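Local coordinates for cytochrome c-554 (Nitrosomonas europaea, PDB 1FT6), which takes electrons directly from hydroxylamine oxidoreductase during ammonia oxidation and carries them on four covalently bound c-type hemes, at residues 4-9 with 94-99; 25-30 with 84-89; 170-175 with 194-199. All coordinates share one frame; numbering follows the deposited sequence.

Contact 1 (4-9 with 94-99); sequences PFEGRK and PGRNFR. With HEC (heme c), chain D.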
# COMPACT_ATOMS: atom_id res chain seq x y z
N PRO A 4 -13.54 -0.32 7.26
CA PRO A 4 -12.46 0.19 8.11
C PRO A 4 -11.17 -0.63 7.93
O PRO A 4 -11.21 -1.78 7.48
CB PRO A 4 -13.02 0.03 9.51
CG PRO A 4 -13.87 -1.16 9.40
CD PRO A 4 -14.50 -1.13 8.04
N PHE A 5 -10.05 -0.01 8.27
CA PHE A 5 -8.75 -0.65 8.24
C PHE A 5 -8.64 -1.56 9.43
O PHE A 5 -9.29 -1.34 10.44
CB PHE A 5 -7.63 0.39 8.34
CG PHE A 5 -7.40 1.13 7.07
CD1 PHE A 5 -6.35 0.77 6.21
CD2 PHE A 5 -8.24 2.18 6.70
CE1 PHE A 5 -6.17 1.43 5.02
CE2 PHE A 5 -8.07 2.87 5.49
CZ PHE A 5 -7.03 2.50 4.65
N GLU A 6 -7.81 -2.60 9.32
CA GLU A 6 -7.58 -3.48 10.45
C GLU A 6 -6.08 -3.74 10.63
O GLU A 6 -5.63 -4.11 11.70
CB GLU A 6 -8.29 -4.83 10.27
CG GLU A 6 -9.78 -4.73 10.14
CD GLU A 6 -10.38 -6.09 9.97
OE1 GLU A 6 -10.17 -6.66 8.88
OE2 GLU A 6 -11.03 -6.59 10.93
N GLY A 7 -5.29 -3.56 9.58
CA GLY A 7 -3.89 -3.87 9.76
C GLY A 7 -3.48 -5.05 8.89
O GLY A 7 -4.30 -5.66 8.23
N ARG A 8 -2.20 -5.36 8.90
CA ARG A 8 -1.63 -6.39 8.05
C ARG A 8 -1.79 -7.84 8.48
O ARG A 8 -1.61 -8.73 7.66
CB ARG A 8 -0.12 -6.14 7.91
CG ARG A 8 0.27 -4.75 7.46
CD ARG A 8 1.75 -4.71 7.10
NE ARG A 8 2.65 -5.23 8.13
CZ ARG A 8 3.09 -4.54 9.18
NH1 ARG A 8 3.91 -5.11 10.06
NH2 ARG A 8 2.68 -3.28 9.35
N LYS A 9 -2.13 -8.06 9.74
CA LYS A 9 -2.15 -9.43 10.28
C LYS A 9 -2.89 -10.49 9.50
O LYS A 9 -2.30 -11.47 9.12
CB LYS A 9 -2.65 -9.45 11.72
CG LYS A 9 -2.58 -10.85 12.36
CD LYS A 9 -2.73 -10.81 13.90
CE LYS A 9 -4.11 -11.29 14.33
NZ LYS A 9 -4.28 -11.26 15.82
N PRO A 94 -8.81 -0.83 2.56
CA PRO A 94 -9.14 -1.39 3.88
C PRO A 94 -9.86 -2.71 3.68
O PRO A 94 -10.80 -2.79 2.87
CB PRO A 94 -10.07 -0.36 4.52
CG PRO A 94 -10.24 0.72 3.57
CD PRO A 94 -9.28 0.56 2.41
N GLY A 95 -9.42 -3.70 4.44
CA GLY A 95 -9.87 -5.06 4.29
C GLY A 95 -10.94 -5.64 5.15
O GLY A 95 -11.31 -6.79 4.89
N ARG A 96 -11.46 -4.89 6.13
CA ARG A 96 -12.48 -5.45 7.00
C ARG A 96 -13.57 -6.28 6.35
O ARG A 96 -13.88 -7.37 6.87
CB ARG A 96 -13.17 -4.36 7.83
CG ARG A 96 -14.28 -4.92 8.71
CD ARG A 96 -13.73 -5.41 10.03
NE ARG A 96 -14.81 -5.74 10.96
CZ ARG A 96 -14.65 -6.49 12.06
NH1 ARG A 96 -13.46 -6.99 12.35
NH2 ARG A 96 -15.69 -6.75 12.85
N ASN A 97 -14.16 -5.77 5.28
CA ASN A 97 -15.25 -6.47 4.59
C ASN A 97 -14.83 -7.44 3.49
O ASN A 97 -15.45 -8.49 3.32
CB ASN A 97 -16.22 -5.47 3.99
CG ASN A 97 -16.87 -4.59 5.07
OD1 ASN A 97 -16.95 -4.98 6.23
ND2 ASN A 97 -17.32 -3.41 4.67
N PHE A 98 -13.80 -7.12 2.71
CA PHE A 98 -13.45 -8.07 1.67
C PHE A 98 -12.62 -9.25 2.15
O PHE A 98 -12.65 -10.30 1.53
CB PHE A 98 -12.80 -7.37 0.46
CG PHE A 98 -11.36 -6.89 0.68
CD1 PHE A 98 -10.31 -7.80 0.88
CD2 PHE A 98 -11.05 -5.52 0.59
CE1 PHE A 98 -8.97 -7.38 0.97
CE2 PHE A 98 -9.73 -5.06 0.67
CZ PHE A 98 -8.67 -6.00 0.86
N ARG A 99 -11.91 -9.14 3.25
CA ARG A 99 -11.11 -10.30 3.60
C ARG A 99 -11.97 -11.51 3.92
O ARG A 99 -11.49 -12.65 3.82
CB ARG A 99 -10.15 -9.99 4.73
CG ARG A 99 -10.79 -9.83 6.08
CD ARG A 99 -9.71 -9.76 7.16
NE ARG A 99 -10.26 -9.31 8.44
CZ ARG A 99 -10.87 -10.11 9.30
NH1 ARG A 99 -11.01 -11.40 9.02
NH2 ARG A 99 -11.33 -9.64 10.46
FE HEC D . -6.55 -12.37 -0.00
CHA HEC D . -6.68 -13.33 -3.26
CHB HEC D . -5.26 -9.42 -0.86
CHC HEC D . -6.71 -11.34 3.30
CHD HEC D . -7.33 -15.55 0.95
NA HEC D . -6.03 -11.56 -1.69
C1A HEC D . -6.19 -12.07 -2.96
C2A HEC D . -5.75 -11.13 -3.93
C3A HEC D . -5.30 -10.03 -3.25
C4A HEC D . -5.50 -10.32 -1.88
CMA HEC D . -4.72 -8.69 -3.86
CAA HEC D . -5.80 -11.35 -5.44
CBA HEC D . -7.14 -10.88 -6.03
CGA HEC D . -7.26 -10.97 -7.56
O1A HEC D . -7.24 -12.13 -8.08
O2A HEC D . -7.42 -9.93 -8.24
NB HEC D . -6.09 -10.73 1.03
C1B HEC D . -5.53 -9.58 0.48
C2B HEC D . -5.36 -8.53 1.46
C3B HEC D . -5.83 -9.03 2.64
C4B HEC D . -6.28 -10.43 2.35
CMB HEC D . -4.74 -7.13 1.25
CAB HEC D . -5.89 -8.34 4.04
CBB HEC D . -6.95 -7.29 4.13
NC HEC D . -6.96 -13.23 1.71
C1C HEC D . -6.96 -12.66 3.01
C2C HEC D . -7.18 -13.64 4.05
C3C HEC D . -7.23 -14.84 3.40
C4C HEC D . -7.16 -14.58 1.97
CMC HEC D . -7.24 -13.41 5.58
CAC HEC D . -7.28 -16.23 4.07
CBC HEC D . -8.44 -16.60 4.96
ND HEC D . -6.99 -14.07 -0.97
C1D HEC D . -7.29 -15.31 -0.41
C2D HEC D . -7.55 -16.31 -1.45
C3D HEC D . -7.39 -15.63 -2.64
C4D HEC D . -7.04 -14.27 -2.31
CMD HEC D . -7.88 -17.83 -1.22
CAD HEC D . -7.32 -16.28 -4.01
CBD HEC D . -5.90 -16.73 -4.38
CGD HEC D . -5.79 -17.45 -5.68
O1D HEC D . -4.91 -18.35 -5.74
O2D HEC D . -6.54 -17.11 -6.61
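E6 OE2 is gripped by two arginines: R96 NH1 meets it at 2.8 Å, and R99 NH2 comes within 3.1 Å on the syn side of OE2, the side of the other oxygen. R99 also presents NE to E6 OE1 at 2.7 Å, with an N-H...O angle of 171°. The two nitrogens of R99 thus hold the carboxylate side-on, one to each oxygen, and the planes of the two groups are nearly parallel, only 13° apart. The guanidinium of R96 stands instead almost perpendicular to the carboxylate. Three N-H groups fix the rotation of the glutamate, and two arginines gathered round one acid would probably favour its anionic form. R99 owes its position to a first torsion of 72°, which sets CG between backbone N and carbonyl carbon, from where an extended chain brings NE to E6.

Beside this network lie two prolines. P94 offers its apolar ring to F5, laying CB over the centre of one face, 3.8 Å from the centroid, in a CH-pi contact. P4 packs its ring on the aliphatic part of R96, with P4 CD 3.5 Å from R96 CB, and R96 N makes a weak bond to P4 O. G95 passes close to the heme vinyl-derived group, its CA 3.7 Å from CBB of the chain D heme, where a side chain would collide. F98 CE1 approaches the same CBB.

The loop before helix 9-14 is therefore clamped onto R99 and the loop leading into helix 98-112, whose H102, an axial ligand of heme 1, has its ring against that of F98. E89 of helix 88-92 backs the junction, accepting from the backbone N of E6, G7 and G95, so that both loops are tied to the helix that precedes P94.

Contact 2 (25-30 with 84-89); sequences TAHAKA and TGVGCE. With HEC (heme c), chain G.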
# COMPACT_ATOMS: atom_id res chain seq x y z
N THR A 25 10.66 -4.38 1.65
CA THR A 25 10.56 -3.19 0.79
C THR A 25 10.65 -1.90 1.60
O THR A 25 10.47 -1.91 2.80
CB THR A 25 9.23 -3.12 0.01
OG1 THR A 25 8.13 -3.08 0.94
CG2 THR A 25 9.09 -4.29 -0.97
N ALA A 26 10.93 -0.79 0.93
CA ALA A 26 11.04 0.48 1.64
C ALA A 26 9.71 0.81 2.32
O ALA A 26 9.68 1.41 3.40
CB ALA A 26 11.39 1.57 0.65
N HIS A 27 8.61 0.41 1.70
CA HIS A 27 7.29 0.66 2.28
C HIS A 27 7.19 0.09 3.69
O HIS A 27 6.64 0.76 4.59
CB HIS A 27 6.19 0.03 1.41
CG HIS A 27 5.84 0.84 0.22
ND1 HIS A 27 5.64 0.32 -1.05
CD2 HIS A 27 5.64 2.17 0.10
CE1 HIS A 27 5.33 1.33 -1.87
NE2 HIS A 27 5.32 2.47 -1.20
N ALA A 28 7.66 -1.14 3.89
CA ALA A 28 7.59 -1.82 5.20
C ALA A 28 8.37 -1.06 6.28
O ALA A 28 8.03 -1.11 7.45
CB ALA A 28 8.17 -3.28 5.09
N LYS A 29 9.43 -0.39 5.86
CA LYS A 29 10.27 0.36 6.79
C LYS A 29 10.03 1.87 6.78
O LYS A 29 10.86 2.63 7.31
CB LYS A 29 11.73 0.11 6.47
CG LYS A 29 12.04 -1.35 6.19
CD LYS A 29 13.39 -1.44 5.47
CE LYS A 29 13.37 -2.52 4.40
NZ LYS A 29 14.76 -2.82 3.96
N ALA A 30 8.91 2.30 6.21
CA ALA A 30 8.57 3.73 6.11
C ALA A 30 8.64 4.48 7.43
O ALA A 30 9.02 5.66 7.47
CB ALA A 30 7.18 3.89 5.53
N THR A 84 1.70 0.14 11.03
CA THR A 84 2.92 0.93 10.91
C THR A 84 3.69 0.56 9.65
O THR A 84 3.99 -0.61 9.43
CB THR A 84 3.82 0.74 12.16
OG1 THR A 84 3.08 1.10 13.33
CG2 THR A 84 5.06 1.61 12.09
N GLY A 85 4.08 1.56 8.84
CA GLY A 85 4.74 1.21 7.59
C GLY A 85 3.61 1.21 6.59
O GLY A 85 2.45 1.13 6.97
N VAL A 86 3.93 1.33 5.30
CA VAL A 86 2.92 1.35 4.28
C VAL A 86 2.66 -0.11 3.96
O VAL A 86 3.46 -0.72 3.26
CB VAL A 86 3.45 2.12 3.05
CG1 VAL A 86 2.41 2.08 1.95
CG2 VAL A 86 3.76 3.60 3.49
N GLY A 87 1.52 -0.60 4.43
CA GLY A 87 1.19 -2.01 4.30
C GLY A 87 0.14 -2.42 3.31
O GLY A 87 -0.28 -1.66 2.46
N CYS A 88 -0.38 -3.65 3.50
CA CYS A 88 -1.32 -4.21 2.51
C CYS A 88 -2.52 -3.39 2.14
O CYS A 88 -2.80 -3.20 0.96
CB CYS A 88 -1.76 -5.62 3.00
SG CYS A 88 -0.48 -6.54 3.88
N GLU A 89 -3.25 -2.85 3.14
CA GLU A 89 -4.45 -2.06 2.90
C GLU A 89 -4.17 -0.68 2.31
O GLU A 89 -5.05 -0.09 1.73
CB GLU A 89 -5.28 -1.93 4.18
CG GLU A 89 -5.78 -3.29 4.78
CD GLU A 89 -6.20 -3.15 6.25
OE1 GLU A 89 -5.34 -2.77 7.07
OE2 GLU A 89 -7.38 -3.41 6.60
FE HEC G . 5.15 4.24 -2.24
CHA HEC G . 8.48 4.48 -1.51
CHB HEC G . 5.84 2.83 -5.20
CHC HEC G . 1.79 3.61 -2.77
CHD HEC G . 4.40 5.91 0.59
NA HEC G . 6.82 3.76 -3.15
C1A HEC G . 8.11 3.88 -2.72
C2A HEC G . 9.04 3.36 -3.69
C3A HEC G . 8.32 2.93 -4.75
C4A HEC G . 6.92 3.17 -4.40
CMA HEC G . 8.84 2.30 -6.06
CAA HEC G . 10.53 3.34 -3.55
CBA HEC G . 11.14 4.71 -3.78
CGA HEC G . 11.21 5.07 -5.24
O1A HEC G . 11.92 4.35 -5.97
O2A HEC G . 10.53 6.03 -5.65
NB HEC G . 4.06 3.41 -3.69
C1B HEC G . 4.49 2.95 -4.90
C2B HEC G . 3.41 2.51 -5.75
C3B HEC G . 2.25 2.65 -5.03
C4B HEC G . 2.67 3.22 -3.75
CMB HEC G . 3.54 1.99 -7.21
CAB HEC G . 0.78 2.33 -5.42
CBB HEC G . 0.61 0.89 -5.90
NC HEC G . 3.45 4.65 -1.30
C1C HEC G . 2.16 4.31 -1.65
C2C HEC G . 1.18 4.84 -0.69
C3C HEC G . 1.90 5.56 0.21
C4C HEC G . 3.32 5.40 -0.16
CMC HEC G . -0.36 4.66 -0.74
CAC HEC G . 1.35 6.42 1.37
CBC HEC G . 0.50 5.68 2.41
ND HEC G . 6.21 5.05 -0.81
C1D HEC G . 5.73 5.73 0.32
C2D HEC G . 6.80 6.15 1.19
C3D HEC G . 7.95 5.70 0.62
C4D HEC G . 7.58 5.04 -0.62
CMD HEC G . 6.67 6.92 2.55
CAD HEC G . 9.30 5.80 1.29
CBD HEC G . 9.69 4.74 2.30
CGD HEC G . 10.90 5.12 3.07
O1D HEC G . 11.98 4.97 2.53
O2D HEC G . 10.77 5.57 4.21
O HOH W 1 6.10 -2.24 9.16
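H27 runs past V86 on its way to the heme iron, and each step of its side chain has a neighbour. CB lies 3.4 Å from V86 O. Further out, CG and CD2 pass V86 CB, the CD2 to CB distance being 3.7 Å, and V86 CG1 also reaches CD2. At the tip NE2 binds the iron of the chain G heme at 2.1 Å, and CD2 and CE1 lean toward the heme nitrogens ND and NB, the imidazole standing edge-on to the heme. H138 completes the bis-histidine coordination of heme 4.

V86 suits its place because its two branches divide the work. With CG1 anti to the backbone N (chi1 177°), that methyl touches CD2 of the imidazole, while CG2 touches A30 CB at 4.0 Å and the heme edge at CHD. Replacing V86 by an alanine would remove both methyls and is likely to leave a gap between H27 CD2, A30 CB and the heme edge at CHD.

A hydrogen bond from V86 N to H27 O (2.9 Å) joins the backbones, reaching the oxygen from above the carbonyl plane; A30 N comes to that oxygen from the opposite face. G85 CA lies against H27 O and A28 O, where a CB would clash with A28 O; its positive phi also suits glycine. One water bridges A28 O and T84 O, donating to both.

W22 of helix 16-22 touches both segments, packing on H27 and A28 of 25-30 and donating its NE1 to V86 O of 84-89. V86 is followed, after G87, by helix 88-92, where C88 is bonded to heme 3.

Contact 3 (170-175 with 194-199); sequences EMVKEV and FKFHDE. With HEC (heme c), chain F.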
# COMPACT_ATOMS: atom_id res chain seq x y z
N GLU A 170 5.12 3.25 -14.30
CA GLU A 170 6.50 2.81 -14.17
C GLU A 170 6.77 2.28 -12.77
O GLU A 170 7.31 1.19 -12.61
CB GLU A 170 7.49 3.96 -14.42
CG GLU A 170 7.17 4.79 -15.66
CD GLU A 170 7.28 3.97 -16.94
OE1 GLU A 170 8.13 3.05 -16.98
OE2 GLU A 170 6.52 4.24 -17.90
N MET A 171 6.39 3.06 -11.75
CA MET A 171 6.67 2.66 -10.38
C MET A 171 5.95 1.41 -9.92
O MET A 171 6.48 0.66 -9.09
CB MET A 171 6.31 3.77 -9.39
CG MET A 171 6.85 5.13 -9.73
SD MET A 171 8.54 5.25 -9.13
CE MET A 171 9.31 4.62 -10.66
N VAL A 172 4.74 1.18 -10.43
CA VAL A 172 4.02 -0.01 -9.97
C VAL A 172 4.73 -1.28 -10.42
O VAL A 172 4.54 -2.37 -9.84
CB VAL A 172 2.52 0.02 -10.45
CG1 VAL A 172 2.40 -0.29 -11.95
CG2 VAL A 172 1.70 -1.01 -9.61
N LYS A 173 5.62 -1.13 -11.40
CA LYS A 173 6.39 -2.29 -11.90
C LYS A 173 7.80 -2.28 -11.34
O LYS A 173 8.65 -3.04 -11.79
CB LYS A 173 6.49 -2.24 -13.45
CG LYS A 173 5.17 -2.32 -14.19
CD LYS A 173 5.34 -2.80 -15.64
CE LYS A 173 4.01 -2.63 -16.40
NZ LYS A 173 4.05 -2.96 -17.85
N GLU A 174 8.05 -1.45 -10.33
CA GLU A 174 9.39 -1.33 -9.76
C GLU A 174 9.73 -2.49 -8.85
O GLU A 174 9.58 -2.42 -7.62
CB GLU A 174 9.54 -0.00 -9.01
CG GLU A 174 10.91 0.29 -8.43
CD GLU A 174 12.04 0.02 -9.44
OE1 GLU A 174 12.83 -0.92 -9.17
OE2 GLU A 174 12.14 0.75 -10.47
N VAL A 175 10.23 -3.55 -9.47
CA VAL A 175 10.58 -4.77 -8.77
C VAL A 175 11.50 -4.63 -7.56
O VAL A 175 11.50 -5.49 -6.68
CB VAL A 175 11.15 -5.81 -9.78
CG1 VAL A 175 10.11 -6.07 -10.85
CG2 VAL A 175 12.44 -5.28 -10.45
N PHE A 194 -7.02 -5.39 -12.51
CA PHE A 194 -5.90 -4.48 -12.65
C PHE A 194 -5.33 -4.62 -14.06
O PHE A 194 -5.18 -5.73 -14.55
CB PHE A 194 -4.81 -4.84 -11.63
CG PHE A 194 -3.61 -3.90 -11.65
CD1 PHE A 194 -2.32 -4.41 -11.48
CD2 PHE A 194 -3.79 -2.52 -11.87
CE1 PHE A 194 -1.21 -3.58 -11.51
CE2 PHE A 194 -2.67 -1.66 -11.92
CZ PHE A 194 -1.38 -2.19 -11.74
N LYS A 195 -5.01 -3.52 -14.71
CA LYS A 195 -4.48 -3.55 -16.06
C LYS A 195 -3.23 -4.36 -16.32
O LYS A 195 -3.02 -4.80 -17.47
CB LYS A 195 -4.29 -2.13 -16.61
CG LYS A 195 -3.12 -1.33 -16.02
CD LYS A 195 -3.29 0.15 -16.37
CE LYS A 195 -2.10 1.02 -15.94
NZ LYS A 195 -2.22 2.42 -16.50
N PHE A 196 -2.40 -4.57 -15.30
CA PHE A 196 -1.17 -5.35 -15.43
C PHE A 196 -1.28 -6.70 -14.73
O PHE A 196 -0.29 -7.36 -14.51
CB PHE A 196 0.03 -4.60 -14.81
CG PHE A 196 0.28 -3.25 -15.43
CD1 PHE A 196 0.70 -2.17 -14.65
CD2 PHE A 196 0.09 -3.07 -16.81
CE1 PHE A 196 0.93 -0.94 -15.23
CE2 PHE A 196 0.31 -1.82 -17.41
CZ PHE A 196 0.73 -0.75 -16.61
N HIS A 197 -2.49 -7.09 -14.31
CA HIS A 197 -2.67 -8.36 -13.61
C HIS A 197 -2.18 -9.58 -14.40
O HIS A 197 -1.43 -10.41 -13.89
CB HIS A 197 -4.18 -8.57 -13.27
CG HIS A 197 -4.48 -9.88 -12.62
ND1 HIS A 197 -4.45 -10.06 -11.25
CD2 HIS A 197 -4.80 -11.09 -13.15
CE1 HIS A 197 -4.74 -11.32 -10.97
NE2 HIS A 197 -4.95 -11.97 -12.10
N ASP A 198 -2.65 -9.70 -15.63
CA ASP A 198 -2.23 -10.85 -16.44
C ASP A 198 -0.72 -10.82 -16.70
O ASP A 198 -0.04 -11.85 -16.62
CB ASP A 198 -3.02 -10.89 -17.75
CG ASP A 198 -4.49 -11.21 -17.51
OD1 ASP A 198 -4.80 -11.84 -16.48
OD2 ASP A 198 -5.33 -10.82 -18.34
N GLU A 199 -0.20 -9.63 -16.98
CA GLU A 199 1.24 -9.49 -17.18
C GLU A 199 1.99 -9.94 -15.94
O GLU A 199 2.97 -10.71 -16.02
CB GLU A 199 1.62 -8.02 -17.50
CG GLU A 199 3.13 -7.73 -17.29
CD GLU A 199 3.49 -6.29 -17.56
OE1 GLU A 199 2.64 -5.56 -18.09
OE2 GLU A 199 4.64 -5.89 -17.25
FE HEC F . -0.12 -6.61 -2.84
CHA HEC F . -0.97 -8.10 -5.74
CHB HEC F . -0.99 -9.48 -1.12
CHC HEC F . 0.97 -5.20 0.06
CHD HEC F . 0.41 -3.68 -4.48
NA HEC F . -0.84 -8.43 -3.36
C1A HEC F . -1.12 -8.87 -4.59
C2A HEC F . -1.64 -10.24 -4.57
C3A HEC F . -1.68 -10.62 -3.22
C4A HEC F . -1.16 -9.49 -2.49
CMA HEC F . -2.13 -11.92 -2.56
CAA HEC F . -2.05 -11.06 -5.86
CBA HEC F . -0.97 -12.09 -6.24
CGA HEC F . 0.43 -11.50 -6.46
O1A HEC F . 0.54 -10.61 -7.30
O2A HEC F . 1.39 -11.92 -5.76
NB HEC F . -0.06 -7.18 -0.97
C1B HEC F . -0.47 -8.40 -0.37
C2B HEC F . -0.23 -8.44 1.05
C3B HEC F . 0.33 -7.25 1.40
C4B HEC F . 0.46 -6.49 0.15
CMB HEC F . -0.49 -9.62 2.04
CAB HEC F . 0.79 -6.73 2.78
CBB HEC F . 1.98 -7.51 3.41
NC HEC F . 0.58 -4.81 -2.33
C1C HEC F . 0.99 -4.41 -1.09
C2C HEC F . 1.38 -3.03 -1.08
C3C HEC F . 1.13 -2.56 -2.33
C4C HEC F . 0.67 -3.71 -3.12
CMC HEC F . 1.92 -2.24 0.16
CAC HEC F . 1.26 -1.09 -2.84
CBC HEC F . 2.67 -0.53 -2.69
ND HEC F . -0.16 -6.05 -4.69
C1D HEC F . 0.03 -4.79 -5.24
C2D HEC F . -0.22 -4.76 -6.66
C3D HEC F . -0.57 -6.03 -6.99
C4D HEC F . -0.54 -6.78 -5.80
CMD HEC F . -0.14 -3.51 -7.55
CAD HEC F . -1.09 -6.51 -8.37
CBD HEC F . -2.59 -6.56 -8.57
CGD HEC F . -3.05 -7.64 -9.58
O1D HEC F . -4.24 -7.96 -9.57
O2D HEC F . -2.20 -8.14 -10.39
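Two type I beta turns, M171 to E174 and F194 to H197, face each other here and pack through V172, K173 and F196 beside a heme. The apolar part rests on V172. Its CG1 meets the edge of the F196 ring at CE1, 3.7 Å, and CG2 reaches F194 CZ on one side and the methyl CMD of the chain F heme on another. A branched residue suits this spot, since each methyl meets different neighbours.

Above F196 lies K173, extended beyond CG. Its CE sits over the centre of the ring, 3.6 Å from the centroid, and NZ makes a cation-pi contact 17° off the ring normal. K195 CG covers the opposite face, so the phenylalanine is sandwiched between two lysine chains.

The charged group does double duty: K173 NZ forms a salt bridge to E199 OE1 at 3.0 Å, met on the syn lone pair of that oxygen, with a weak second bond to E199 OE2. Lysine fits because one long chain serves both ring and acid.

F196 is the N-cap of helix 197-202. In that helix's first turn, H197 ND1 donates to propionate oxygen O1D of the chain F heme, 2.7 Å away.

Overall arrangement
Contact 2 is nested within the chain loop that contact 1 closes, and contact 3 follows both. The centres of contacts 1 and 2 are about 15 Å apart, and the two touch through E89 at the start of helix 88-92, which is followed in the chain by helix 98-112 of contact 1. The centre of contact 3 is about 18 Å from that of contact 2 and about 23 Å from that of contact 1; touching neither, it lies just after helix 168-171 and at the start of helix 197-202. Heme 3 links contacts 2 and 3: C88 holds it covalently, and H197 binds its propionate. In this fold, poor in strands, loops and short helices fix the hemes used for electron transfer.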